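Local coordinates for protein alpha-galactosidase 1 (PDB 3LRK) that hydrolyses terminal, non-reducing alpha-D-galactose residues from alpha-D-galactosides such as galactose oligosaccharides, galactomannans and galactolipids, at residues Glu213-Asp218 / Tyr338-Ile343; Gln344-Pro349 / Ala358-Gly363. The protein carries 1 engineered substitution. All coordinates share one frame; numbering follows the deposited sequence.

How the contacts relate
Both contacts use the strand 342-349 of the C-terminal beta-sandwich domain, and they follow one another in series along the chain. In contact 1 the turn leading into that strand meets the 213-218 loop of the TIM-barrel domain; in contact 2 the strand itself pairs with 355-361 as a hairpin. Their centres lie about 16 Å apart, yet they touch, I343 CG2 packing 3.6 Å from N361 OD1. E342 OE1 accepts a hydrogen bond from Q344 NE2, a further tie between them. Neither contact contains a catalytic residue: the E213 side chain is about 11 Å from that of the proton donor D209, and the W346 side chain about 10 Å from that of the substrate-binding Q251.

Contact 1: Glu213-Asp218 / Tyr338-Ile343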
loop_
_atom_site.group_PDB
_atom_site.type_symbol
_atom_site.label_atom_id
_atom_site.label_comp_id
_atom_site.label_asym_id
_atom_site.label_seq_id
_atom_site.Cartn_x
_atom_site.Cartn_y
_atom_site.Cartn_z
ATOM N N GLU A 213 28.308 0.117 -4.286
ATOM C CA GLU A 213 27.885 -0.822 -5.312
ATOM C C GLU A 213 27.059 -0.032 -6.310
ATOM O O GLU A 213 26.211 0.771 -5.911
ATOM C CB GLU A 213 27.003 -1.929 -4.716
ATOM C CG GLU A 213 27.730 -2.931 -3.827
ATOM C CD GLU A 213 28.637 -3.871 -4.603
ATOM O OE1 GLU A 213 28.513 -3.961 -5.844
ATOM O OE2 GLU A 213 29.475 -4.534 -3.956
ATOM N N PHE A 214 27.296 -0.248 -7.601
ATOM C CA PHE A 214 26.621 0.574 -8.605
ATOM C C PHE A 214 25.195 0.095 -8.883
ATOM O O PHE A 214 24.313 0.917 -9.113
ATOM C CB PHE A 214 27.430 0.636 -9.905
ATOM C CG PHE A 214 27.034 1.772 -10.809
ATOM C CD1 PHE A 214 27.380 3.087 -10.488
ATOM C CD2 PHE A 214 26.316 1.532 -11.983
ATOM C CE1 PHE A 214 27.025 4.148 -11.322
ATOM C CE2 PHE A 214 25.955 2.589 -12.823
ATOM C CZ PHE A 214 26.311 3.899 -12.485
ATOM N N THR A 215 24.972 -1.223 -8.842
ATOM C CA THR A 215 23.672 -1.806 -9.206
ATOM C C THR A 215 23.163 -2.893 -8.254
ATOM O O THR A 215 21.983 -3.244 -8.292
ATOM C CB THR A 215 23.700 -2.473 -10.617
ATOM O OG1 THR A 215 24.391 -3.722 -10.530
ATOM C CG2 THR A 215 24.354 -1.589 -11.680
ATOM N N ARG A 216 24.047 -3.446 -7.429
ATOM C CA ARG A 216 23.753 -4.690 -6.692
ATOM C C ARG A 216 22.475 -4.642 -5.823
ATOM O O ARG A 216 22.401 -3.863 -4.868
ATOM C CB ARG A 216 24.965 -5.082 -5.836
ATOM C CG ARG A 216 24.948 -6.535 -5.351
ATOM C CD ARG A 216 25.995 -6.788 -4.262
ATOM N NE ARG A 216 26.017 -8.194 -3.852
ATOM C CZ ARG A 216 25.151 -8.765 -3.011
ATOM N NH1 ARG A 216 24.162 -8.061 -2.462
ATOM N NH2 ARG A 216 25.270 -10.054 -2.719
ATOM N N PRO A 217 21.462 -5.468 -6.157
ATOM C CA PRO A 217 20.353 -5.620 -5.223
ATOM C C PRO A 217 20.845 -6.247 -3.914
ATOM O O PRO A 217 21.754 -7.087 -3.925
ATOM C CB PRO A 217 19.394 -6.567 -5.960
ATOM C CG PRO A 217 19.788 -6.437 -7.413
ATOM C CD PRO A 217 21.265 -6.276 -7.373
ATOM N N ASP A 218 20.273 -5.803 -2.798
ATOM C CA ASP A 218 20.673 -6.266 -1.484
ATOM C C ASP A 218 19.428 -6.554 -0.655
ATOM O O ASP A 218 18.488 -5.760 -0.642
ATOM C CB ASP A 218 21.571 -5.231 -0.794
ATOM C CG ASP A 218 22.341 -5.808 0.398
ATOM O OD1 ASP A 218 21.705 -6.196 1.397
ATOM O OD2 ASP A 218 23.591 -5.849 0.353
ATOM N N TYR A 338 24.945 -9.224 -11.522
ATOM C CA TYR A 338 23.743 -9.214 -10.676
ATOM C C TYR A 338 22.446 -9.126 -11.471
ATOM O O TYR A 338 21.376 -8.897 -10.903
ATOM C CB TYR A 338 23.818 -8.072 -9.653
ATOM C CG TYR A 338 25.102 -8.076 -8.854
ATOM C CD1 TYR A 338 26.032 -7.052 -8.992
ATOM C CD2 TYR A 338 25.390 -9.120 -7.973
ATOM C CE1 TYR A 338 27.219 -7.056 -8.261
ATOM C CE2 TYR A 338 26.571 -9.137 -7.240
ATOM C CZ TYR A 338 27.479 -8.110 -7.391
ATOM O OH TYR A 338 28.639 -8.131 -6.661
ATOM N N GLY A 339 22.550 -9.301 -12.786
ATOM C CA GLY A 339 21.390 -9.251 -13.669
ATOM C C GLY A 339 20.863 -7.858 -13.951
ATOM O O GLY A 339 19.767 -7.705 -14.494
ATOM N N GLN A 340 21.649 -6.839 -13.607
ATOM C CA GLN A 340 21.205 -5.452 -13.740
ATOM C C GLN A 340 21.736 -4.801 -15.008
ATOM O O GLN A 340 22.888 -5.011 -15.375
ATOM C CB GLN A 340 21.628 -4.635 -12.518
ATOM C CG GLN A 340 21.271 -5.297 -11.182
ATOM C CD GLN A 340 19.776 -5.462 -11.005
ATOM O OE1 GLN A 340 19.050 -4.481 -10.892
ATOM N NE2 GLN A 340 19.308 -6.712 -10.975
ATOM N N GLY A 341 20.893 -4.008 -15.664
ATOM C CA GLY A 341 21.315 -3.268 -16.847
ATOM C C GLY A 341 20.230 -2.382 -17.401
ATOM O O GLY A 341 19.203 -2.860 -17.896
ATOM N N GLU A 342 20.457 -1.078 -17.317
ATOM C CA GLU A 342 19.520 -0.108 -17.841
ATOM C C GLU A 342 20.280 1.112 -18.350
ATOM O O GLU A 342 21.402 1.383 -17.923
ATOM C CB GLU A 342 18.477 0.296 -16.782
ATOM C CG GLU A 342 19.056 0.920 -15.509
ATOM C CD GLU A 342 18.001 1.152 -14.433
ATOM O OE1 GLU A 342 17.075 1.944 -14.668
ATOM O OE2 GLU A 342 18.103 0.545 -13.344
ATOM N N ILE A 343 19.657 1.835 -19.264
ATOM C CA ILE A 343 20.219 3.072 -19.797
ATOM C C ILE A 343 19.227 4.206 -19.574
ATOM O O ILE A 343 18.011 3.999 -19.644
ATOM C CB ILE A 343 20.596 2.937 -21.299
ATOM C CG1 ILE A 343 19.393 2.450 -22.130
ATOM C CG2 ILE A 343 21.798 1.993 -21.450
ATOM C CD1 ILE A 343 19.469 2.779 -23.628
HETATM O O HOH W 1 30.333 -5.495 -7.151
#
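R216 carries the centre of this interdomain contact, its side chain running obliquely across the ring of Y338. CG stands anti to the backbone N (chi1 -163°), and the chain stays extended as far as NE. CB reaches the ring near CD1 and CE1. CG then sits almost exactly over the ring centre, 3.5 Å from the centroid of Y338 and 6° off the ring normal, a CH-pi contact over the face. CD passes CZ and OH, and NE comes to 3.6 Å from Y338 CE2. The guanidinium is turned 65° from the ring plane, so it does not stack; its NH2 instead donates to the V327 carbonyl of a neighbouring subunit, while NH1 forms a long salt bridge with D218 OD2.

The phenol end is joined to E213 through a water that donates to E213 OE1 (2.7 Å) and lies 3.2 Å from Y338 OH, in the ring plane. Near the base of the ring, P217 CD packs 3.9 Å from Y338 CB, and its CG meets the amide of Q340 tip to tip. That amide is held by Q340 NE2 donating to Y338 O at 3.0 Å in a nearly straight bond. T215 OG1 slides past Q340 CB at 3.5 Å and is hydrogen-bonded to D336 OD2, while D336 OD1 receives the backbone N-H groups of Y338 and Q340. An alanine in place of Y338 would remove the face under R216 CG and the water-bridged hydroxyl, and would probably leave the arginine chain less firmly placed for its intersubunit bond.

No direct hydrogen bond crosses the two segments, so barrel loop and sandwich turn meet here through CH-pi and van der Waals contact, with water as the polar intermediary.

Contact 2: Gln344-Pro349 / Ala358-Gly363; sequences QMWSGP and ALLNGG
Four backbone hydrogen bonds join Q344-W346 to A358-L360 as the two antiparallel strands of a beta hairpin. Q344 and L360 hydrogen-bond to each other in both directions: L360 N to Q344 O is the shortest bond at 2.7 Å and points nearly along the C=O axis, while Q344 N reaches L360 O at 2.9 Å. W346 and A358 form the next hydrogen-bonded pair; between them lies the non-hydrogen-bonded pair M345-L359, where M345 CA makes a C-H...O contact with A358 O.

Within strand 342-349, W346 NE1 donates to Q344 OE1 at 2.7 Å, the acceptor lying in the indole plane. The amide's other end, NE2, is bound by E342 and N244.

Packing follows the strand alternation. On the face carrying Q344, W346, A358 and L360, L360 CD2 lies alongside Q344 OE1 and W346 CB meets A358 CB, under helices 239-246 and 273-285 of the barrel domain. On the other face M345 CG presses on L359 CD2 at 3.3 Å, tighter than usual. The hairpin thus presents to the barrel an apolar surface whose embedded polar atoms are satisfied, Q344 OE1 by the indole N-H and Q344 NE2 by E342 and N244.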
loop_
_atom_site.group_PDB
_atom_site.type_symbol
_atom_site.label_atom_id
_atom_site.label_comp_id
_atom_site.label_asym_id
_atom_site.label_seq_id
_atom_site.Cartn_x
_atom_site.Cartn_y
_atom_site.Cartn_z
ATOM N N GLN A 344 19.746 5.394 -19.274
ATOM C CA GLN A 344 18.901 6.536 -18.951
ATOM C C GLN A 344 19.407 7.806 -19.619
ATOM O O GLN A 344 20.610 7.978 -19.836
ATOM C CB GLN A 344 18.815 6.755 -17.434
ATOM C CG GLN A 344 18.533 5.484 -16.603
ATOM C CD GLN A 344 18.310 5.772 -15.123
ATOM O OE1 GLN A 344 18.522 6.889 -14.658
ATOM N NE2 GLN A 344 17.888 4.755 -14.377
ATOM N N MET A 345 18.470 8.682 -19.943
ATOM C CA MET A 345 18.783 10.041 -20.341
ATOM C C MET A 345 18.153 11.009 -19.349
ATOM O O MET A 345 16.966 10.886 -19.020
ATOM C CB MET A 345 18.239 10.333 -21.726
ATOM C CG MET A 345 19.009 11.396 -22.458
ATOM S SD MET A 345 17.960 12.526 -23.373
ATOM C CE MET A 345 17.799 13.753 -22.095
ATOM N N TRP A 346 18.950 11.965 -18.877
ATOM C CA TRP A 346 18.459 13.025 -18.008
ATOM C C TRP A 346 18.751 14.371 -18.653
ATOM O O TRP A 346 19.697 14.509 -19.439
ATOM C CB TRP A 346 19.118 12.961 -16.628
ATOM C CG TRP A 346 18.816 11.730 -15.793
ATOM C CD1 TRP A 346 19.153 10.437 -16.084
ATOM C CD2 TRP A 346 18.164 11.694 -14.506
ATOM N NE1 TRP A 346 18.733 9.599 -15.074
ATOM C CE2 TRP A 346 18.142 10.348 -14.086
ATOM C CE3 TRP A 346 17.605 12.673 -13.667
ATOM C CZ2 TRP A 346 17.555 9.946 -12.877
ATOM C CZ3 TRP A 346 17.036 12.272 -12.453
ATOM C CH2 TRP A 346 17.010 10.921 -12.077
ATOM N N SER A 347 17.930 15.360 -18.317
ATOM C CA SER A 347 18.060 16.713 -18.852
ATOM C C SER A 347 17.477 17.683 -17.841
ATOM O O SER A 347 16.494 17.361 -17.165
ATOM C CB SER A 347 17.337 16.833 -20.194
ATOM O OG SER A 347 17.472 18.135 -20.738
ATOM N N GLY A 348 18.081 18.862 -17.736
ATOM C CA GLY A 348 17.622 19.876 -16.792
ATOM C C GLY A 348 18.078 21.282 -17.138
ATOM O O GLY A 348 19.165 21.468 -17.698
ATOM N N PRO A 349 17.251 22.286 -16.793
ATOM C CA PRO A 349 17.585 23.679 -17.070
ATOM C C PRO A 349 18.645 24.218 -16.123
ATOM O O PRO A 349 18.783 23.730 -14.995
ATOM C CB PRO A 349 16.263 24.409 -16.840
ATOM C CG PRO A 349 15.523 23.564 -15.860
ATOM C CD PRO A 349 15.935 22.148 -16.138
ATOM N N ALA A 358 22.546 14.310 -19.435
ATOM C CA ALA A 358 23.274 13.112 -19.017
ATOM C C ALA A 358 22.832 11.926 -19.854
ATOM O O ALA A 358 21.639 11.632 -19.949
ATOM C CB ALA A 358 23.060 12.823 -17.522
ATOM N N LEU A 359 23.791 11.269 -20.491
ATOM C CA LEU A 359 23.533 9.975 -21.107
ATOM C C LEU A 359 24.180 8.897 -20.239
ATOM O O LEU A 359 25.405 8.803 -20.137
ATOM C CB LEU A 359 24.020 9.936 -22.558
ATOM C CG LEU A 359 23.172 10.777 -23.525
ATOM C CD1 LEU A 359 23.867 10.950 -24.879
ATOM C CD2 LEU A 359 21.789 10.156 -23.708
ATOM N N LEU A 360 23.336 8.108 -19.587
ATOM C CA LEU A 360 23.794 7.211 -18.542
ATOM C C LEU A 360 23.695 5.758 -18.995
ATOM O O LEU A 360 22.610 5.263 -19.316
ATOM C CB LEU A 360 23.005 7.461 -17.245
ATOM C CG LEU A 360 23.285 6.646 -15.977
ATOM C CD1 LEU A 360 24.706 6.894 -15.448
ATOM C CD2 LEU A 360 22.246 7.003 -14.920
ATOM N N ASN A 361 24.843 5.091 -19.037
ATOM C CA ASN A 361 24.924 3.703 -19.469
ATOM C C ASN A 361 25.090 2.763 -18.277
ATOM O O ASN A 361 26.208 2.452 -17.864
ATOM C CB ASN A 361 26.072 3.518 -20.479
ATOM C CG ASN A 361 26.182 2.092 -20.998
ATOM O OD1 ASN A 361 25.268 1.280 -20.838
ATOM N ND2 ASN A 361 27.314 1.777 -21.614
ATOM N N GLY A 362 23.972 2.301 -17.738
ATOM C CA GLY A 362 24.001 1.345 -16.633
ATOM C C GLY A 362 24.152 -0.100 -17.077
ATOM O O GLY A 362 24.086 -1.008 -16.250
ATOM N N GLY A 363 24.348 -0.312 -18.378
ATOM C CA GLY A 363 24.571 -1.651 -18.935
ATOM C C GLY A 363 25.999 -2.136 -18.729
ATOM O O GLY A 363 26.878 -1.363 -18.352
#